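Local coordinates for protein cytosine-specific methyltransferase (Escherichia coli O157:H7 EDL933, PDB 3G7U) that probably methylates cytosine at the C5 position in DNA, using S-adenosyl-L-methionine as methyl donor, at residues A[42-45]-A[46-49]; A[244-248]-A[249-253]; A[320-323]-A[324-327]; A[339-342]-A[343-347]; A[350-353]-A[354-357]. All blocks are in the same frame, centred on the assembly; numbering follows the deposited sequence. Where two conformers were deposited one is given.

Contact 1. Residues A[42-45]-A[46-49]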
loop_
_atom_site.group_PDB
_atom_site.type_symbol
_atom_site.label_atom_id
_atom_site.label_comp_id
_atom_site.label_asym_id
_atom_site.label_seq_id
_atom_site.Cartn_x
_atom_site.Cartn_y
_atom_site.Cartn_z
ATOM N N ILE A 42 5.954 -7.017 11.665
ATOM C CA ILE A 42 5.231 -8.303 11.744
ATOM C C ILE A 42 5.204 -9.002 10.382
ATOM O O ILE A 42 5.365 -10.222 10.286
ATOM C CB ILE A 42 3.767 -8.110 12.246
ATOM C CG1 ILE A 42 3.717 -7.770 13.747
ATOM C CG2 ILE A 42 2.947 -9.391 12.039
ATOM C CD1 ILE A 42 4.418 -8.785 14.654
ATOM N N ASN A 43 5.026 -8.223 9.330
ATOM C CA ASN A 43 4.873 -8.781 8.002
ATOM C C ASN A 43 6.204 -8.890 7.280
ATOM O O ASN A 43 6.343 -9.664 6.350
ATOM C CB ASN A 43 3.899 -7.944 7.195
ATOM C CG ASN A 43 2.484 -8.100 7.704
ATOM O OD1 ASN A 43 1.819 -9.150 7.470
ATOM N ND2 ASN A 43 2.033 -7.114 8.464
ATOM N N PHE A 44 7.191 -8.103 7.716
ATOM C CA PHE A 44 8.535 -8.142 7.090
ATOM C C PHE A 44 9.602 -8.367 8.178
ATOM O O PHE A 44 10.418 -7.479 8.450
ATOM C CB PHE A 44 8.832 -6.833 6.336
ATOM C CG PHE A 44 7.911 -6.578 5.185
ATOM C CD1 PHE A 44 8.217 -7.042 3.898
ATOM C CD2 PHE A 44 6.687 -5.935 5.406
ATOM C CE1 PHE A 44 7.318 -6.820 2.816
ATOM C CE2 PHE A 44 5.775 -5.713 4.353
ATOM C CZ PHE A 44 6.099 -6.164 3.045
ATOM N N PRO A 45 9.590 -9.541 8.819
ATOM C CA PRO A 45 10.452 -9.723 9.994
ATOM C C PRO A 45 11.939 -9.691 9.718
ATOM O O PRO A 45 12.700 -9.531 10.665
ATOM C CB PRO A 45 10.042 -11.096 10.547
ATOM C CG PRO A 45 9.409 -11.776 9.434
ATOM C CD PRO A 45 8.818 -10.754 8.513
ATOM N N ARG A 46 12.360 -9.779 8.455
ATOM C CA ARG A 46 13.789 -9.748 8.129
ATOM C C ARG A 46 14.281 -8.396 7.621
ATOM O O ARG A 46 15.472 -8.223 7.397
ATOM C CB ARG A 46 14.162 -10.849 7.135
ATOM C CG ARG A 46 13.360 -12.137 7.278
ATOM C CD ARG A 46 13.846 -13.106 8.352
ATOM N NE ARG A 46 13.774 -14.495 7.883
ATOM C CZ ARG A 46 12.668 -15.241 7.786
ATOM N NH1 ARG A 46 11.468 -14.767 8.123
ATOM N NH2 ARG A 46 12.761 -16.485 7.334
ATOM N N SER A 47 13.374 -7.430 7.446
ATOM C CA SER A 47 13.802 -6.084 7.109
ATOM C C SER A 47 14.252 -5.391 8.367
ATOM O O SER A 47 13.751 -5.712 9.435
ATOM C CB SER A 47 12.626 -5.297 6.508
ATOM O OG SER A 47 12.189 -5.975 5.342
ATOM N N LEU A 48 15.165 -4.436 8.261
ATOM C CA LEU A 48 15.518 -3.606 9.400
ATOM C C LEU A 48 14.410 -2.571 9.573
ATOM O O LEU A 48 13.837 -2.152 8.589
ATOM C CB LEU A 48 16.814 -2.850 9.153
ATOM C CG LEU A 48 18.037 -3.756 9.011
ATOM C CD1 LEU A 48 19.252 -2.842 8.875
ATOM C CD2 LEU A 48 18.133 -4.586 10.258
ATOM N N HIS A 49 14.127 -2.184 10.813
ATOM C CA HIS A 49 13.071 -1.180 11.078
ATOM C C HIS A 49 13.606 -0.044 11.849
ATOM O O HIS A 49 14.161 -0.230 12.943
ATOM C CB HIS A 49 11.894 -1.853 11.794
ATOM C CG HIS A 49 11.151 -2.773 10.899
ATOM N ND1 HIS A 49 11.468 -4.111 10.764
ATOM C CD2 HIS A 49 10.185 -2.524 9.982
ATOM C CE1 HIS A 49 10.728 -4.645 9.811
ATOM N NE2 HIS A 49 9.946 -3.700 9.316
#
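Phe44 and Ser47 face each other across a type I beta turn, joined by a backbone bond from Ser47 N to Phe44 O (3.1 Å, 156° at the hydrogen). Beside this bond the side chains also meet, Ser47 OG lying 3.6 Å from Phe44 CB. With chi1 at -60°, OG sits beside the backbone N of Ser47, and from there it makes its own hydrogen bond to Val26 O. The hydroxyl is thereby turned to the neighbouring strand, while its residue's amide closes the turn.

The Phe44 carbonyl has a second neighbour. His49 brings its imidazole edge-on, so that CE1 is 3.2 Å from Phe44 O and the oxygen lies near the ring plane. The first torsion of His49 (chi1 -70°) sets CG beside its own backbone N, which carries the ring to that oxygen. The rotation of this ring is tied down by a hydrogen bond between His49 NE2 and His40 ND1, and the Phe44 ring in turn stacks on His40. Pro45 and Arg46 form the exposed corner, where NH1 of the modelled Arg46 conformer is 3.9 Å from Pro45 CG, a doubtful contact because a second conformer exists.

Phe44 has already left helical geometry, and the turn leads the chain into strand 48-50. This is the helix-to-strand return of a beta-alpha-beta unit (25-30, 34-43, 48-50) in the Rossmann-like sheet of class I methyltransferases.

Contact 2. Residues A[244-248]-A[249-253]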
loop_
_atom_site.group_PDB
_atom_site.type_symbol
_atom_site.label_atom_id
_atom_site.label_comp_id
_atom_site.label_asym_id
_atom_site.label_seq_id
_atom_site.Cartn_x
_atom_site.Cartn_y
_atom_site.Cartn_z
ATOM N N ILE A 244 0.555 -17.309 8.075
ATOM C CA ILE A 244 0.816 -18.247 6.985
ATOM C C ILE A 244 0.323 -19.666 7.328
ATOM O O ILE A 244 -0.416 -20.277 6.528
ATOM C CB ILE A 244 2.294 -18.225 6.543
ATOM C CG1 ILE A 244 2.631 -16.874 5.906
ATOM C CG2 ILE A 244 2.566 -19.301 5.487
ATOM C CD1 ILE A 244 4.125 -16.632 5.799
ATOM N N ALA A 245 0.672 -20.124 8.531
ATOM C CA ALA A 245 0.190 -21.391 9.103
ATOM C C ALA A 245 -1.325 -21.475 9.176
ATOM O O ALA A 245 -1.911 -22.460 8.749
ATOM C CB ALA A 245 0.792 -21.614 10.457
ATOM N N LYS A 246 -1.975 -20.428 9.677
ATOM C CA LYS A 246 -3.451 -20.427 9.721
ATOM C C LYS A 246 -4.084 -20.414 8.351
ATOM O O LYS A 246 -5.093 -21.097 8.141
ATOM C CB LYS A 246 -3.994 -19.313 10.628
ATOM C CG LYS A 246 -3.888 -19.702 12.106
ATOM C CD LYS A 246 -4.428 -18.628 13.029
ATOM C CE LYS A 246 -4.716 -19.119 14.434
ATOM N NZ LYS A 246 -3.494 -19.457 15.205
ATOM N N LEU A 247 -3.528 -19.641 7.412
ATOM C CA LEU A 247 -4.054 -19.637 6.051
ATOM C C LEU A 247 -4.078 -21.040 5.425
ATOM O O LEU A 247 -4.984 -21.356 4.660
ATOM C CB LEU A 247 -3.286 -18.681 5.154
ATOM C CG LEU A 247 -3.796 -18.546 3.716
ATOM C CD1 LEU A 247 -5.284 -18.227 3.632
ATOM C CD2 LEU A 247 -2.995 -17.506 2.937
ATOM N N LYS A 248 -3.096 -21.869 5.772
ATOM C CA LYS A 248 -3.052 -23.263 5.305
ATOM C C LYS A 248 -4.254 -24.053 5.794
ATOM O O LYS A 248 -4.635 -25.018 5.153
ATOM C CB LYS A 248 -1.766 -23.969 5.737
ATOM C CG LYS A 248 -0.574 -23.651 4.859
ATOM C CD LYS A 248 0.749 -24.136 5.479
ATOM C CE LYS A 248 1.940 -23.567 4.689
ATOM N NZ LYS A 248 3.243 -24.004 5.238
ATOM N N ASN A 249 -4.851 -23.608 6.908
ATOM C CA ASN A 249 -6.090 -24.171 7.432
ATOM C C ASN A 249 -7.339 -23.350 7.132
ATOM O O ASN A 249 -8.327 -23.478 7.849
ATOM C CB ASN A 249 -5.950 -24.375 8.936
ATOM C CG ASN A 249 -4.942 -25.481 9.271
ATOM O OD1 ASN A 249 -4.260 -25.436 10.290
ATOM N ND2 ASN A 249 -4.856 -26.482 8.401
ATOM N N ASN A 250 -7.266 -22.525 6.085
ATOM C CA ASN A 250 -8.353 -21.661 5.602
ATOM C C ASN A 250 -8.832 -20.659 6.646
ATOM O O ASN A 250 -9.999 -20.275 6.652
ATOM C CB ASN A 250 -9.545 -22.480 5.083
ATOM C CG ASN A 250 -9.166 -23.437 3.927
ATOM O OD1 ASN A 250 -8.060 -23.401 3.398
ATOM N ND2 ASN A 250 -10.109 -24.261 3.528
ATOM N N ILE A 251 -7.912 -20.211 7.485
ATOM C CA ILE A 251 -8.220 -19.274 8.569
ATOM C C ILE A 251 -7.439 -17.969 8.430
ATOM O O ILE A 251 -6.220 -17.983 8.282
ATOM C CB ILE A 251 -7.925 -19.924 9.913
ATOM C CG1 ILE A 251 -8.947 -21.060 10.161
ATOM C CG2 ILE A 251 -8.000 -18.917 11.084
ATOM C CD1 ILE A 251 -8.495 -22.058 11.212
ATOM N N ILE A 252 -8.155 -16.853 8.504
ATOM C CA ILE A 252 -7.506 -15.537 8.329
ATOM C C ILE A 252 -7.991 -14.549 9.417
ATOM O O ILE A 252 -9.013 -14.773 10.055
ATOM C CB ILE A 252 -7.745 -14.978 6.946
ATOM C CG1 ILE A 252 -9.212 -14.513 6.786
ATOM C CG2 ILE A 252 -7.322 -15.993 5.792
ATOM C CD1 ILE A 252 -9.528 -13.900 5.448
ATOM N N SER A 253 -7.210 -13.486 9.655
ATOM C CA SER A 253 -7.488 -12.514 10.728
ATOM C C SER A 253 -8.330 -11.375 10.149
ATOM O O SER A 253 -8.490 -11.280 8.930
ATOM C CB SER A 253 -6.179 -11.952 11.313
ATOM O OG SER A 253 -5.425 -11.265 10.306
#
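Helix 241-248 ends here in a Schellman motif, in which Ile251 N returns to Lys246 O (3.0 Å) and Asn250 N to Leu247 O (2.9 Å), the chain being turned by Asn250 with a positive phi of 60°. Lys246 O also accepts from Asn249 N at 2.8 Å, and the two donors reach it from opposite faces of its carbonyl plane. One oxygen at the end of the helix is thus gripped from both sides.

The side chains follow this reversal. Lys246 and Ile251, brought together at the ends of the bond, meet at an angle with their CB atoms 4.0 Å apart, and Ile251 CG2 also rests near Lys246 CD. The aliphatic part of the lysine serves as the apolar surface, while its NZ turns away to a salt bridge with Glu242 and a cation-pi contact with Trp215. Asn250 OD1 takes a hydrogen bond from Lys220 NZ, which bonds Leu247 O as well, so a positive charge lies close to the carbonyl end of the helix and would probably favour its dipole.

On the buried side Leu247 and Ile252 lie alongside each other, pointing the same way. The first torsion of Leu247 (chi1 -177°) sets its CG opposite the backbone N, and one terminal methyl then makes the contact: Leu247 CD1 packs 3.7 Å from Ile252 CG2.

Contact 3. Residues A[320-323]-A[324-327]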
loop_
_atom_site.group_PDB
_atom_site.type_symbol
_atom_site.label_atom_id
_atom_site.label_comp_id
_atom_site.label_asym_id
_atom_site.label_seq_id
_atom_site.Cartn_x
_atom_site.Cartn_y
_atom_site.Cartn_z
ATOM N N THR A 320 -15.572 -4.960 7.185
ATOM C CA THR A 320 -14.612 -5.326 8.188
ATOM C C THR A 320 -13.223 -4.898 7.727
ATOM O O THR A 320 -13.004 -4.604 6.542
ATOM C CB THR A 320 -14.567 -6.851 8.392
ATOM O OG1 THR A 320 -14.103 -7.446 7.191
ATOM C CG2 THR A 320 -15.936 -7.401 8.719
ATOM N N PRO A 321 -12.275 -4.818 8.666
ATOM C CA PRO A 321 -10.901 -4.542 8.208
ATOM C C PRO A 321 -10.408 -5.528 7.144
ATOM O O PRO A 321 -9.699 -5.134 6.209
ATOM C CB PRO A 321 -10.078 -4.705 9.500
ATOM C CG PRO A 321 -11.002 -4.343 10.575
ATOM C CD PRO A 321 -12.393 -4.832 10.132
ATOM N N ARG A 322 -10.743 -6.808 7.281
ATOM C CA ARG A 322 -10.242 -7.758 6.288
ATOM C C ARG A 322 -10.882 -7.504 4.922
ATOM O O ARG A 322 -10.223 -7.613 3.900
ATOM C CB ARG A 322 -10.458 -9.216 6.721
ATOM C CG ARG A 322 -10.010 -10.308 5.709
ATOM C CD ARG A 322 -8.542 -10.215 5.273
ATOM N NE ARG A 322 -7.626 -10.419 6.385
ATOM C CZ ARG A 322 -6.332 -10.106 6.357
ATOM N NH1 ARG A 322 -5.781 -9.614 5.245
ATOM N NH2 ARG A 322 -5.575 -10.333 7.429
ATOM N N GLU A 323 -12.147 -7.094 4.914
ATOM C CA GLU A 323 -12.802 -6.737 3.652
ATOM C C GLU A 323 -12.158 -5.526 3.005
ATOM O O GLU A 323 -11.923 -5.532 1.795
ATOM C CB GLU A 323 -14.306 -6.502 3.873
ATOM C CG GLU A 323 -15.037 -7.843 4.147
ATOM C CD GLU A 323 -16.459 -7.711 4.720
ATOM O OE1 GLU A 323 -16.860 -6.609 5.154
ATOM O OE2 GLU A 323 -17.182 -8.751 4.769
ATOM N N ALA A 324 -11.858 -4.500 3.805
ATOM C CA ALA A 324 -11.137 -3.348 3.310
ATOM C C ALA A 324 -9.758 -3.724 2.754
ATOM O O ALA A 324 -9.338 -3.188 1.693
ATOM C CB ALA A 324 -10.992 -2.312 4.408
ATOM N N ALA A 325 -9.062 -4.614 3.459
ATOM C CA ALA A 325 -7.720 -5.102 3.033
ATOM C C ALA A 325 -7.834 -5.760 1.686
ATOM O O ALA A 325 -7.004 -5.526 0.795
ATOM C CB ALA A 325 -7.153 -6.093 4.028
ATOM N N ARG A 326 -8.872 -6.608 1.510
ATOM C CA ARG A 326 -9.027 -7.252 0.224
ATOM C C ARG A 326 -9.300 -6.230 -0.867
ATOM O O ARG A 326 -8.744 -6.301 -1.974
ATOM C CB ARG A 326 -10.170 -8.258 0.282
ATOM C CG ARG A 326 -9.867 -9.479 1.102
ATOM C CD ARG A 326 -10.656 -10.626 0.535
ATOM N NE ARG A 326 -10.365 -11.951 1.132
ATOM C CZ ARG A 326 -11.131 -13.012 0.919
ATOM N NH1 ARG A 326 -10.864 -14.185 1.489
ATOM N NH2 ARG A 326 -12.199 -12.876 0.134
ATOM N N LEU A 327 -10.160 -5.277 -0.580
ATOM C CA LEU A 327 -10.500 -4.312 -1.590
ATOM C C LEU A 327 -9.301 -3.423 -1.963
ATOM O O LEU A 327 -9.244 -2.883 -3.056
ATOM C CB LEU A 327 -11.672 -3.467 -1.089
ATOM C CG LEU A 327 -12.947 -4.311 -0.915
ATOM C CD1 LEU A 327 -13.977 -3.464 -0.150
ATOM C CD2 LEU A 327 -13.528 -4.686 -2.325
#
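The guanidinium of Arg322 and the methyl of Ala325 meet obliquely, NH1 being 4.0 Å from Ala325 CB, so the methyl belongs neither to a face nor to an edge of the flat group. Hydrogen bonds hold that guanidinium from outside, NE to Ser253 O and NH2 to Phe334 O. A second flat group is the carboxylate of Glu323, whose OE1 is met from above its plane by Thr320 N at 2.9 Å; the same oxygen forms a salt bridge with Arg317. A chi1 of -72° puts CG of Glu323 beside its own backbone N, and the chain, extended beyond CG, carries OE1 to Thr320 N.

Along the backbone the i to i+4 bonds begin immediately, with Ala324 N to Thr320 O at 3.0 Å and 170°. Leu327 packs closely on the turn before it, its CG only 3.1 Å from Glu323 O. Arg326 sends its guanidinium off to Asp332, Ala196 and Tyr198, away from this turn.

Glu323 N returns a bond to Thr320 OG1 (3.0 Å). These reciprocal side-chain-to-amide bonds make a capping box, which starts the buried helix 321-328 by satisfying amides that have no preceding turn to bond.

Contact 4. Residues A[339-342]-A[343-347]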
loop_
_atom_site.group_PDB
_atom_site.type_symbol
_atom_site.label_atom_id
_atom_site.label_comp_id
_atom_site.label_asym_id
_atom_site.label_seq_id
_atom_site.Cartn_x
_atom_site.Cartn_y
_atom_site.Cartn_z
ATOM N N THR A 339 -6.943 -3.720 16.290
ATOM C CA THR A 339 -8.124 -2.866 16.432
ATOM C C THR A 339 -8.580 -2.408 15.068
ATOM O O THR A 339 -7.732 -2.230 14.178
ATOM C CB THR A 339 -7.802 -1.595 17.254
ATOM O OG1 THR A 339 -6.787 -0.850 16.576
ATOM C CG2 THR A 339 -7.298 -1.946 18.676
ATOM N N LYS A 340 -9.897 -2.220 14.914
ATOM C CA LYS A 340 -10.489 -1.710 13.683
ATOM C C LYS A 340 -9.992 -0.311 13.375
ATOM O O LYS A 340 -9.673 0.000 12.245
ATOM C CB LYS A 340 -12.016 -1.693 13.788
ATOM C CG LYS A 340 -12.646 -3.070 13.677
ATOM C CD LYS A 340 -14.157 -2.990 13.822
ATOM C CE LYS A 340 -14.575 -2.936 15.288
ATOM N NZ LYS A 340 -14.207 -4.167 16.039
ATOM N N TRP A 341 -9.936 0.516 14.410
ATOM C CA TRP A 341 -9.484 1.884 14.303
ATOM C C TRP A 341 -8.118 1.970 13.595
ATOM O O TRP A 341 -7.951 2.712 12.621
ATOM C CB TRP A 341 -9.372 2.469 15.721
ATOM C CG TRP A 341 -8.638 3.730 15.723
ATOM C CD1 TRP A 341 -7.311 3.917 16.013
ATOM C CD2 TRP A 341 -9.149 4.996 15.339
ATOM N NE1 TRP A 341 -6.972 5.234 15.843
ATOM C CE2 TRP A 341 -8.085 5.923 15.441
ATOM C CE3 TRP A 341 -10.412 5.450 14.930
ATOM C CZ2 TRP A 341 -8.242 7.273 15.147
ATOM C CZ3 TRP A 341 -10.571 6.794 14.640
ATOM C CH2 TRP A 341 -9.490 7.694 14.752
ATOM N N HIS A 342 -7.151 1.207 14.093
ATOM C CA HIS A 342 -5.792 1.258 13.541
ATOM C C HIS A 342 -5.691 0.559 12.207
ATOM O O HIS A 342 -5.082 1.098 11.309
ATOM C CB HIS A 342 -4.759 0.704 14.519
ATOM C CG HIS A 342 -4.484 1.630 15.664
ATOM N ND1 HIS A 342 -4.011 2.913 15.476
ATOM C CD2 HIS A 342 -4.644 1.476 16.999
ATOM C CE1 HIS A 342 -3.884 3.505 16.650
ATOM N NE2 HIS A 342 -4.258 2.655 17.591
ATOM N N SER A 343 -6.307 -0.613 12.071
ATOM C CA SER A 343 -6.173 -1.369 10.829
ATOM C C SER A 343 -6.765 -0.594 9.643
ATOM O O SER A 343 -6.168 -0.565 8.577
ATOM C CB SER A 343 -6.764 -2.778 10.986
ATOM O OG SER A 343 -8.139 -2.722 11.376
ATOM N N PHE A 344 -7.914 0.077 9.833
ATOM C CA PHE A 344 -8.518 0.842 8.737
ATOM C C PHE A 344 -7.638 1.995 8.286
ATOM O O PHE A 344 -7.537 2.276 7.078
ATOM C CB PHE A 344 -9.895 1.378 9.132
ATOM C CG PHE A 344 -11.002 0.378 8.957
ATOM C CD1 PHE A 344 -11.647 -0.149 10.067
ATOM C CD2 PHE A 344 -11.393 -0.028 7.704
ATOM C CE1 PHE A 344 -12.664 -1.061 9.931
ATOM C CE2 PHE A 344 -12.415 -0.961 7.558
ATOM C CZ PHE A 344 -13.038 -1.476 8.664
ATOM N N ARG A 345 -7.037 2.689 9.248
ATOM C CA ARG A 345 -6.016 3.697 8.939
ATOM C C ARG A 345 -4.819 3.076 8.220
ATOM O O ARG A 345 -4.405 3.611 7.191
ATOM C CB ARG A 345 -5.574 4.464 10.187
ATOM C CG ARG A 345 -6.606 5.482 10.633
ATOM C CD ARG A 345 -6.458 5.829 12.127
ATOM N NE ARG A 345 -5.187 6.483 12.427
ATOM C CZ ARG A 345 -4.981 7.800 12.362
ATOM N NH1 ARG A 345 -5.972 8.621 12.006
ATOM N NH2 ARG A 345 -3.779 8.299 12.657
ATOM N N GLN A 346 -4.286 1.946 8.702
ATOM C CA GLN A 346 -3.141 1.304 8.026
ATOM C C GLN A 346 -3.436 0.945 6.566
ATOM O O GLN A 346 -2.605 1.150 5.675
ATOM C CB GLN A 346 -2.702 0.049 8.775
ATOM C CG GLN A 346 -2.147 0.369 10.189
ATOM C CD GLN A 346 -1.751 -0.852 10.974
ATOM O OE1 GLN A 346 -2.295 -1.914 10.805
ATOM N NE2 GLN A 346 -0.774 -0.707 11.833
ATOM N N ILE A 347 -4.619 0.379 6.349
ATOM C CA ILE A 347 -5.083 0.029 5.010
ATOM C C ILE A 347 -5.276 1.254 4.097
ATOM O O ILE A 347 -4.726 1.297 2.986
ATOM C CB ILE A 347 -6.373 -0.830 5.112
ATOM C CG1 ILE A 347 -6.011 -2.148 5.774
ATOM C CG2 ILE A 347 -6.900 -1.170 3.693
ATOM C CD1 ILE A 347 -7.223 -2.896 6.391
#
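Trp341 and Arg345 make the solvent-side half of this contact, where the arginine chain runs alongside the indole and points the same way. Its CD lies over one face of the ring, 3.6 Å above the plane and shifted toward the rim, 3.7 Å from Trp341 CE2. This is a CH-pi contact through the methylene, and the guanidinium beyond it is turned within 5° of parallel to the indole. With chi1 at 167°, Trp341 CG lies opposite its backbone N and beside the carbonyl carbon, on the side where the Arg345 chain runs. The backbone bond beneath is weak, Arg345 N lying 3.5 Å from Trp341 O.

The inner half is tighter. Ser343 N bonds Thr339 O and Phe344 N bonds Lys340 O, each at 3.0 Å, the latter at 166°. Phe344 presents its ring edge to that same Lys340 carbonyl, CD1 standing 2.9 Å from the oxygen near the ring plane. Gln346 N closes on His342 O at 2.9 Å, and Gln346 CG crowds the same oxygen at 3.2 Å. Thr339 is the N-cap, its OG1 accepting from His342 N and also hydrogen-bonded to His337 ND1.

Helix 340-348 rests on helix 321-328 through Ser343 and Phe344, which press on Pro321, Phe344 reaching Ala324 as well. On another flank, the side-chain NE2 of Gln346 bonds Thr39 OG1 of helix 34-43, and His342 stacks on His35 of that helix, linking the contact to the beta-alpha-beta part of the fold.

Contact 5. Residues A[350-353]-A[354-357]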
loop_
_atom_site.group_PDB
_atom_site.type_symbol
_atom_site.label_atom_id
_atom_site.label_comp_id
_atom_site.label_asym_id
_atom_site.label_seq_id
_atom_site.Cartn_x
_atom_site.Cartn_y
_atom_site.Cartn_z
ATOM N N SER A 350 -2.184 3.081 2.611
ATOM C CA SER A 350 -1.258 2.275 1.841
ATOM C C SER A 350 -1.459 2.438 0.347
ATOM O O SER A 350 -2.580 2.672 -0.119
ATOM C CB SER A 350 -1.414 0.794 2.205
ATOM O OG SER A 350 -0.970 0.573 3.530
ATOM N N VAL A 351 -0.365 2.291 -0.398
ATOM C CA VAL A 351 -0.438 2.026 -1.817
ATOM C C VAL A 351 -0.976 0.612 -1.925
ATOM O O VAL A 351 -0.574 -0.250 -1.132
ATOM C CB VAL A 351 0.968 2.026 -2.464
ATOM C CG1 VAL A 351 0.880 1.770 -3.983
ATOM C CG2 VAL A 351 1.637 3.312 -2.221
ATOM N N SER A 352 -1.835 0.342 -2.912
ATOM C CA SER A 352 -2.234 -1.073 -3.196
ATOM C C SER A 352 -1.020 -1.928 -3.527
ATOM O O SER A 352 -0.244 -1.536 -4.418
ATOM C CB SER A 352 -3.156 -1.149 -4.419
ATOM O OG SER A 352 -3.374 -2.523 -4.683
ATOM N N PRO A 353 -0.836 -3.070 -2.841
ATOM C CA PRO A 353 0.274 -3.954 -3.208
ATOM C C PRO A 353 0.238 -4.459 -4.658
ATOM O O PRO A 353 1.273 -4.802 -5.224
ATOM C CB PRO A 353 0.132 -5.133 -2.254
ATOM C CG PRO A 353 -0.472 -4.555 -1.041
ATOM C CD PRO A 353 -1.469 -3.485 -1.571
ATOM N N ILE A 354 -0.958 -4.578 -5.217
ATOM C CA ILE A 354 -1.091 -5.068 -6.595
ATOM C C ILE A 354 -0.531 -4.032 -7.596
ATOM O O ILE A 354 0.246 -4.389 -8.480
ATOM C CB ILE A 354 -2.568 -5.383 -6.874
ATOM C CG1 ILE A 354 -3.004 -6.556 -6.002
ATOM C CG2 ILE A 354 -2.785 -5.614 -8.399
ATOM C CD1 ILE A 354 -4.544 -6.896 -6.152
ATOM N N VAL A 355 -0.922 -2.766 -7.440
ATOM C CA VAL A 355 -0.393 -1.655 -8.216
ATOM C C VAL A 355 1.116 -1.521 -7.994
ATOM O O VAL A 355 1.885 -1.470 -8.959
ATOM C CB VAL A 355 -1.066 -0.339 -7.838
ATOM C CG1 VAL A 355 -0.389 0.825 -8.550
ATOM C CG2 VAL A 355 -2.564 -0.387 -8.181
ATOM N N ALA A 356 1.537 -1.515 -6.722
ATOM C CA ALA A 356 2.968 -1.418 -6.402
ATOM C C ALA A 356 3.782 -2.516 -7.074
ATOM O O ALA A 356 4.825 -2.207 -7.685
ATOM C CB ALA A 356 3.198 -1.420 -4.862
ATOM N N GLU A 357 3.300 -3.766 -7.036
ATOM C CA GLU A 357 4.029 -4.886 -7.638
ATOM C C GLU A 357 4.223 -4.681 -9.135
ATOM O O GLU A 357 5.318 -4.897 -9.676
ATOM C CB GLU A 357 3.323 -6.212 -7.431
ATOM C CG GLU A 357 4.187 -7.418 -7.934
ATOM C CD GLU A 357 3.430 -8.717 -7.904
ATOM O OE1 GLU A 357 2.263 -8.715 -7.430
ATOM O OE2 GLU A 357 4.000 -9.736 -8.339
HETATM O O HOH W 1 0.983 -7.625 -5.249
#
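Ser352 and Ile354 set the start of helix 353-367: Ser352 OG accepts from Ile354 N at 3.2 Å, a capping bond bent to 137°. A chi1 of 175° places the hydroxyl beside the carbonyl carbon, facing the first turn. Next to it Ser352 CB lies against one branch of Val355, 3.9 Å from CG2, and Val351 CG1 touches Ala356 CB at 4.0 Å.

The regular helix bonds follow, with Ala356 N to Ser352 O at 2.9 Å, nearly straight at 172°, and Glu357 N to Pro353 O at 2.9 Å. A water also donates to that Pro353 oxygen, weakly, and to Glu357 OE1, each at 2.8 Å, bridging carboxylate and backbone.

Further out, Ser352 OG bonds Gln328 O, and Glu357 OE1 forms a salt bridge with Lys229. Val351 and Val355 pack on Phe166 of strand 163-171, and Pro353 and Ala356 on helix 14-22.

The cap hydroxyl therefore does two jobs, accepting from the helix amide and, since Gln328 O can only accept, donating to that carbonyl. In this buried setting it satisfies two backbone groups at once and ties the helix start to the end of helix 321-328.

The five contacts come in series along the chain, each closing before the next opens, and all are local turns or helix ends. Contact 1 belongs to the Rossmann-like sheet, at one of its edge strands, 48-50. Contacts 2 and 3, with centres about 16 Å apart, touch where Ser253 and Ile252 meet Arg322. The centres of contacts 3 and 4 are about 10 Å apart, on consecutive helices 321-328 and 340-348 packed through Pro321, and contact 5 opens the next helix, 353-367, nearest the centre of the chain. The series thus runs from the sheet's edge out to helix 241-248 and back, the late helices returning the C-terminal chain to the central fold.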